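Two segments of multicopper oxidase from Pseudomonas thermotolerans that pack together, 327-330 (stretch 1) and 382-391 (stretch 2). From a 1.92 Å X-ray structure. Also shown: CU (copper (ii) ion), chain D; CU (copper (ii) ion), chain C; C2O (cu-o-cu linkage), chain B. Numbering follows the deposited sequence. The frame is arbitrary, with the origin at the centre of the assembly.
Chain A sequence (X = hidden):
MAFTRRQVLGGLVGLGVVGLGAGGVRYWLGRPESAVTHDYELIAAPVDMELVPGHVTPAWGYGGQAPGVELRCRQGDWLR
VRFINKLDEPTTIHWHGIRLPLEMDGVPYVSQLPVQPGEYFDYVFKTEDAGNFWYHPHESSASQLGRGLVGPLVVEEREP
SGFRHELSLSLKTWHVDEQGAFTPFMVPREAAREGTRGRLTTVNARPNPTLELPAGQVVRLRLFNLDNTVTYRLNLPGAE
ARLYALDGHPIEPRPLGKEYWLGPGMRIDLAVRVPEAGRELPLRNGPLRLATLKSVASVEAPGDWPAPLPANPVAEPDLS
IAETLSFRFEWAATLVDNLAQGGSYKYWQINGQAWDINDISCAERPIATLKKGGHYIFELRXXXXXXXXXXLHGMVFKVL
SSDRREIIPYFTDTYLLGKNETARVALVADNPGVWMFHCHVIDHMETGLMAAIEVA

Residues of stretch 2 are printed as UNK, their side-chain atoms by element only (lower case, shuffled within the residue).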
ATOM      1  N   PHE A 327       4.463  -3.328 -21.485  1.00 63.19           N
ATOM      2  CA  PHE A 327       4.033  -4.448 -20.687  1.00 72.68           C
ATOM      3  C   PHE A 327       2.541  -4.661 -20.961  1.00 73.06           C
ATOM      4  O   PHE A 327       1.739  -3.688 -20.923  1.00 57.88           O
ATOM      5  CB  PHE A 327       4.333  -4.166 -19.203  1.00 77.63           C
ATOM      6  CG  PHE A 327       5.810  -4.138 -18.871  1.00 66.12           C
ATOM      7  CD1 PHE A 327       6.481  -2.939 -18.693  1.00 58.42           C
ATOM      8  CD2 PHE A 327       6.520  -5.312 -18.732  1.00 57.52           C
ATOM      9  CE1 PHE A 327       7.840  -2.924 -18.373  1.00 67.54           C
ATOM     10  CE2 PHE A 327       7.868  -5.310 -18.450  1.00 62.46           C
ATOM     11  CZ  PHE A 327       8.536  -4.130 -18.259  1.00 66.97           C
ATOM     12  N   ARG A 328       2.180  -5.916 -21.271  1.00 69.13           N
ATOM     13  CA  ARG A 328       0.768  -6.308 -21.516  1.00 69.23           C
ATOM     14  C   ARG A 328       0.167  -7.149 -20.388  1.00 50.71           C
ATOM     15  O   ARG A 328       0.658  -8.225 -20.099  1.00 53.70           O
ATOM     16  CB  ARG A 328       0.642  -7.076 -22.842  1.00 75.44           C
ATOM     17  CG  ARG A 328       1.081  -6.283 -24.082  1.00 71.94           C
ATOM     18  CD  ARG A 328       1.046  -7.145 -25.330  1.00 71.80           C
ATOM     19  NE  ARG A 328       1.705  -8.450 -25.146  1.00 84.72           N
ATOM     20  CZ  ARG A 328       3.028  -8.652 -25.075  1.00 71.63           C
ATOM     21  NH1 ARG A 328       3.913  -7.655 -25.173  1.00 65.79           N
ATOM     22  NH2 ARG A 328       3.476  -9.888 -24.916  1.00 98.48           N
ATOM     23  N   PHE A 329      -0.929  -6.664 -19.790  1.00 49.93           N
ATOM     24  CA  PHE A 329      -1.650  -7.380 -18.712  1.00 61.88           C
ATOM     25  C   PHE A 329      -3.044  -7.758 -19.305  1.00 51.95           C
ATOM     26  O   PHE A 329      -3.749  -6.843 -19.679  1.00 55.50           O
ATOM     27  CB  PHE A 329      -1.846  -6.454 -17.402  1.00 54.37           C
ATOM     28  CG  PHE A 329      -0.610  -5.670 -16.953  1.00 62.45           C
ATOM     29  CD1 PHE A 329       0.163  -6.104 -15.860  1.00 59.87           C
ATOM     30  CD2 PHE A 329      -0.224  -4.478 -17.585  1.00 64.39           C
ATOM     31  CE1 PHE A 329       1.323  -5.420 -15.450  1.00 64.83           C
ATOM     32  CE2 PHE A 329       0.936  -3.777 -17.177  1.00 62.12           C
ATOM     33  CZ  PHE A 329       1.699  -4.247 -16.099  1.00 63.81           C
ATOM     34  N   GLU A 330      -3.539  -8.999 -19.480  1.00 75.40           N
ATOM     35  CA  GLU A 330      -2.885 -10.276 -19.567  1.00 61.00           C
ATOM     36  C   GLU A 330      -2.837 -10.549 -21.051  1.00 77.99           C
ATOM     37  O   GLU A 330      -3.246  -9.689 -21.851  1.00 88.97           O
ATOM     38  CB  GLU A 330      -3.701 -11.371 -18.806  1.00 57.55           C
ATOM     39  CG  GLU A 330      -5.089 -11.811 -19.389  1.00 55.70           C
ATOM     40  CD  GLU A 330      -5.313 -13.364 -19.774  1.00 72.36           C
ATOM     41  OE1 GLU A 330      -5.714 -13.572 -20.934  1.00 73.94           O
ATOM     42  OE2 GLU A 330      -5.181 -14.383 -18.995  1.00 59.04           O
ATOM     43  N   UNK A 382      -3.490  -2.417 -20.016  1.00 53.78           N
ATOM     44  CA  UNK A 382      -4.446  -3.388 -19.425  1.00 53.23           C
ATOM     45  C   UNK A 382      -5.285  -3.840 -20.611  1.00 69.07           C
ATOM     46  O   UNK A 382      -6.141  -3.082 -21.130  1.00 67.10           O
ATOM     47  c   UNK A 382      -5.288  -2.700 -18.371  1.00 54.00           C
ATOM     48  o   UNK A 382      -6.127  -4.857 -17.651  1.00 55.45           O
ATOM     49  n   UNK A 382      -6.841  -3.068 -16.526  1.00 49.00           N
ATOM     50  c   UNK A 382      -6.117  -3.652 -17.486  1.00 52.05           C
ATOM     51  N   UNK A 383      -5.016  -5.065 -21.069  1.00 76.87           N
ATOM     52  CA  UNK A 383      -5.814  -5.704 -22.111  1.00 72.35           C
ATOM     53  C   UNK A 383      -6.954  -6.517 -21.498  1.00 81.09           C
ATOM     54  O   UNK A 383      -7.145  -7.695 -21.833  1.00 98.42           O
ATOM     55  c   UNK A 383      -3.867  -4.652 -24.230  1.00 71.04           C
ATOM     56  c   UNK A 383      -2.942  -6.988 -24.391  1.00 74.08           C
ATOM     57  c   UNK A 383      -4.935  -6.587 -22.982  1.00 69.02           C
ATOM     58  c   UNK A 383      -3.637  -5.962 -23.498  1.00 72.47           C
ATOM     59  N   UNK A 384      -7.721  -5.879 -20.609  1.00 65.72           N
ATOM     60  CA  UNK A 384      -8.895  -6.506 -19.999  1.00 52.44           C
ATOM     61  C   UNK A 384      -9.882  -5.484 -19.436  1.00 63.61           C
ATOM     62  O   UNK A 384      -9.617  -4.264 -19.382  1.00 72.10           O
ATOM     63  c   UNK A 384      -8.508  -7.517 -18.938  1.00 48.17           C
ATOM     64  N   UNK A 385     -11.028  -6.016 -19.021  1.00 71.60           N
ATOM     65  CA  UNK A 385     -12.084  -5.238 -18.409  1.00 66.63           C
ATOM     66  C   UNK A 385     -11.982  -5.295 -16.888  1.00 63.55           C
ATOM     67  O   UNK A 385     -12.972  -5.108 -16.168  1.00 55.62           O
ATOM     68  o   UNK A 385     -14.426  -2.616 -19.921  1.00 62.92           O
ATOM     69  c   UNK A 385     -13.458  -5.714 -18.927  1.00 71.98           C
ATOM     70  n   UNK A 385     -12.373  -3.214 -20.666  1.00 81.79           N
ATOM     71  c   UNK A 385     -13.607  -3.505 -20.260  1.00 75.75           C
ATOM     72  c   UNK A 385     -13.940  -5.012 -20.200  1.00 74.59           C
ATOM     73  N   UNK A 386     -10.753  -5.462 -16.401  1.00 64.78           N
ATOM     74  CA  UNK A 386     -10.512  -5.635 -14.987  1.00 57.95           C
ATOM     75  C   UNK A 386      -9.404  -4.702 -14.519  1.00 58.86           C
ATOM     76  O   UNK A 386      -8.380  -4.591 -15.187  1.00 48.16           O
ATOM     77  c   UNK A 386     -13.974  -9.117 -15.384  1.00 70.99           C
ATOM     78  c   UNK A 386     -10.237  -7.096 -14.774  1.00 48.43           C
ATOM     79  c   UNK A 386     -13.817  -8.288 -14.298  1.00 62.56           C
ATOM     80  c   UNK A 386     -12.954  -9.297 -16.298  1.00 66.69           C
ATOM     81  c   UNK A 386     -12.597  -7.669 -14.102  1.00 67.34           C
ATOM     82  c   UNK A 386     -11.539  -7.853 -14.986  1.00 59.08           C
ATOM     83  o   UNK A 386     -15.184  -9.711 -15.478  1.00 95.48           O
ATOM     84  c   UNK A 386     -11.742  -8.666 -16.096  1.00 61.26           C
ATOM     85  N   UNK A 387      -9.646  -3.944 -13.453  1.00 52.45           N
ATOM     86  CA  UNK A 387      -8.582  -2.985 -13.039  1.00 57.71           C
ATOM     87  C   UNK A 387      -7.477  -3.681 -12.299  1.00 48.09           C
ATOM     88  O   UNK A 387      -7.723  -4.688 -11.624  1.00 47.85           O
ATOM     89  c   UNK A 387      -9.096  -1.783 -12.266  1.00 59.79           C
ATOM     90  c   UNK A 387      -9.668  -1.988 -10.879  1.00 64.73           C
ATOM     91  o   UNK A 387     -10.005   0.397 -10.550  1.00 60.98           O
ATOM     92  n   UNK A 387     -11.746  -1.006 -10.136  1.00 95.83           N
ATOM     93  c   UNK A 387     -10.478  -0.764 -10.479  1.00 65.77           C
ATOM     94  N   UNK A 388      -6.236  -3.194 -12.440  1.00 44.17           N
ATOM     95  CA  UNK A 388      -5.150  -3.824 -11.707  1.00 42.79           C
ATOM     96  C   UNK A 388      -4.333  -2.731 -11.000  1.00 41.58           C
ATOM     97  O   UNK A 388      -3.875  -1.815 -11.667  1.00 52.31           O
ATOM     98  c   UNK A 388      -4.955  -5.612 -13.463  1.00 54.50           C
ATOM     99  n   UNK A 388      -5.820  -6.986 -14.937  1.00 51.78           N
ATOM    100  n   UNK A 388      -5.567  -6.668 -12.828  1.00 53.52           N
ATOM    101  c   UNK A 388      -4.273  -4.514 -12.720  1.00 48.74           C
ATOM    102  c   UNK A 388      -5.126  -5.812 -14.789  1.00 49.51           C
ATOM    103  c   UNK A 388      -6.096  -7.474 -13.733  1.00 60.89           C
ATOM    104  N   UNK A 389      -4.149  -2.800  -9.671  1.00 42.56           N
ATOM    105  CA  UNK A 389      -3.195  -1.850  -8.995  1.00 46.10           C
ATOM    106  C   UNK A 389      -1.778  -2.384  -9.149  1.00 45.98           C
ATOM    107  O   UNK A 389      -1.341  -3.356  -8.468  1.00 43.56           O
ATOM    108  c   UNK A 389      -4.933  -3.516  -8.679  1.00 46.13           C
ATOM    109  c   UNK A 389      -4.160  -3.295  -7.401  1.00 45.10           C
ATOM    110  c   UNK A 389      -3.656  -1.878  -7.538  1.00 39.54           C
ATOM    111  N   UNK A 390      -1.101  -1.791 -10.118  1.00 45.79           N
ATOM    112  CA  UNK A 390       0.119  -2.349 -10.559  1.00 42.84           C
ATOM    113  C   UNK A 390       1.204  -1.719  -9.773  1.00 51.27           C
ATOM    114  O   UNK A 390       1.381  -0.480  -9.809  1.00 50.76           O
ATOM    115  c   UNK A 390      -0.641  -4.200 -13.091  1.00 40.03           C
ATOM    116  c   UNK A 390      -0.721  -2.729 -12.895  1.00 44.60           C
ATOM    117  c   UNK A 390       1.814  -2.557 -12.344  1.00 57.74           C
ATOM    118  c   UNK A 390       0.388  -2.069 -11.996  1.00 44.85           C
ATOM    119  N   UNK A 391       1.999  -2.576  -9.179  1.00 49.55           N
ATOM    120  CA  UNK A 391       3.019  -2.131  -8.240  1.00 44.86           C
ATOM    121  C   UNK A 391       4.442  -2.575  -8.627  1.00 45.41           C
ATOM    122  O   UNK A 391       4.651  -3.663  -9.146  1.00 51.95           O
ATOM    123  c   UNK A 391       2.566  -2.692  -6.929  1.00 50.08           C
ATOM    124  c   UNK A 391       4.762  -1.508  -4.336  1.00 46.43           C
ATOM    125  n   UNK A 391       5.027  -2.790  -4.259  1.00 37.43           N
ATOM    126  c   UNK A 391       4.282  -3.474  -5.192  1.00 47.43           C
ATOM    127  c   UNK A 391       3.553  -2.550  -5.854  1.00 54.08           C
ATOM    128  n   UNK A 391       3.854  -1.335  -5.282  1.00 58.09           N
TER
HETATM  129 CU    CU D 503      -5.005  -7.312 -10.996  1.00 51.46          CU
HETATM  130 CU    CU C 502       6.078  -3.611  -2.805  1.00 48.19          CU
HETATM  131 CU2  C2O B 501       2.732  -4.410  -1.118  1.00 46.92          CU
HETATM  132 CU3  C2O B 501       5.122  -7.122  -3.960  1.00 49.24          CU
HETATM  133  O1  C2O B 501       3.862  -5.695  -2.667  1.00 42.25           O

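Position 382 carries two side-chain carbons, the second bearing one oxygen and one nitrogen. The side-chain oxygen lies near O of Phe329. This short amide is Asn382, its OD1 3.7 Å from O of Phe329. Its backbone forms a parallel bridge with Phe329, with CA of Asn382 4.9 Å from CA of Phe329. Both side chains lie on one face of the sheet. CA of Asn382 also makes a 3.5 Å CA-H...O contact with O of Phe329.

Position 383 has four carbons, forked at the second. One end of the fork approaches CB of Arg328, and CB of 383 is 3.7 Å from O of Glu330. The fork marks Leu383; its CD1 is 3.9 Å from CB of Arg328. Its backbone N donates a 2.6 Å hydrogen bond to O of Phe329.

Position 384 has a single side-chain carbon, so it is Ala384. The CA-to-CB bond points toward stretch 1, but CB of Ala384 comes no closer than 4.9 Å, to O of Phe329. Its N makes a weak 3.3 Å hydrogen bond to O of Asn382.

Position 385 has three carbons, the third carrying one oxygen and one nitrogen. It touches nothing on stretch 1. This is Gln385, an exposed residue.

Position 386 has one carbon, then a ring of six carbons bearing an oxygen. It is Tyr386, out of reach of stretch 1. The backbone O of Tyr386 accepts a 2.5 Å hydrogen bond from ND2 of Asn382.

Position 387 repeats the pattern of three carbons ending in one oxygen and one nitrogen. It is Gln387, also without contact.

Position 388 has one carbon, then a five-membered ring of three carbons and two nitrogens. The ring lies near CB of Phe329. This is His388; its CD2 is 4.2 Å from CB of Phe329, and its ND1 binds CU of chain D at 2.0 Å.

Position 389 has three carbons closing a ring onto the backbone N. It is Pro389 and does not reach stretch 1.

Position 390 has four carbons, forked at the first, with one arm two carbons long. That arm ends over one face of the Phe329 ring. It is Ile390; its CD1 is 3.3 Å from CE1 of Phe329 and 3.7 Å from the ring centroid, a CH-pi contact.

Position 391 has the same atoms as 388: one carbon, then a five-membered ring of three carbons and two nitrogens. It is His391, out of reach of stretch 1; its NE2 binds CU of chain C at 2.0 Å.

The contact centres on Phe329. Its carbonyl anchors Leu383, while its buried side chain packs against Ile390 and His388. Arg328 and Glu330 add contacts to Leu383.

Stretch 2 382-391: NLAQYQHPIH
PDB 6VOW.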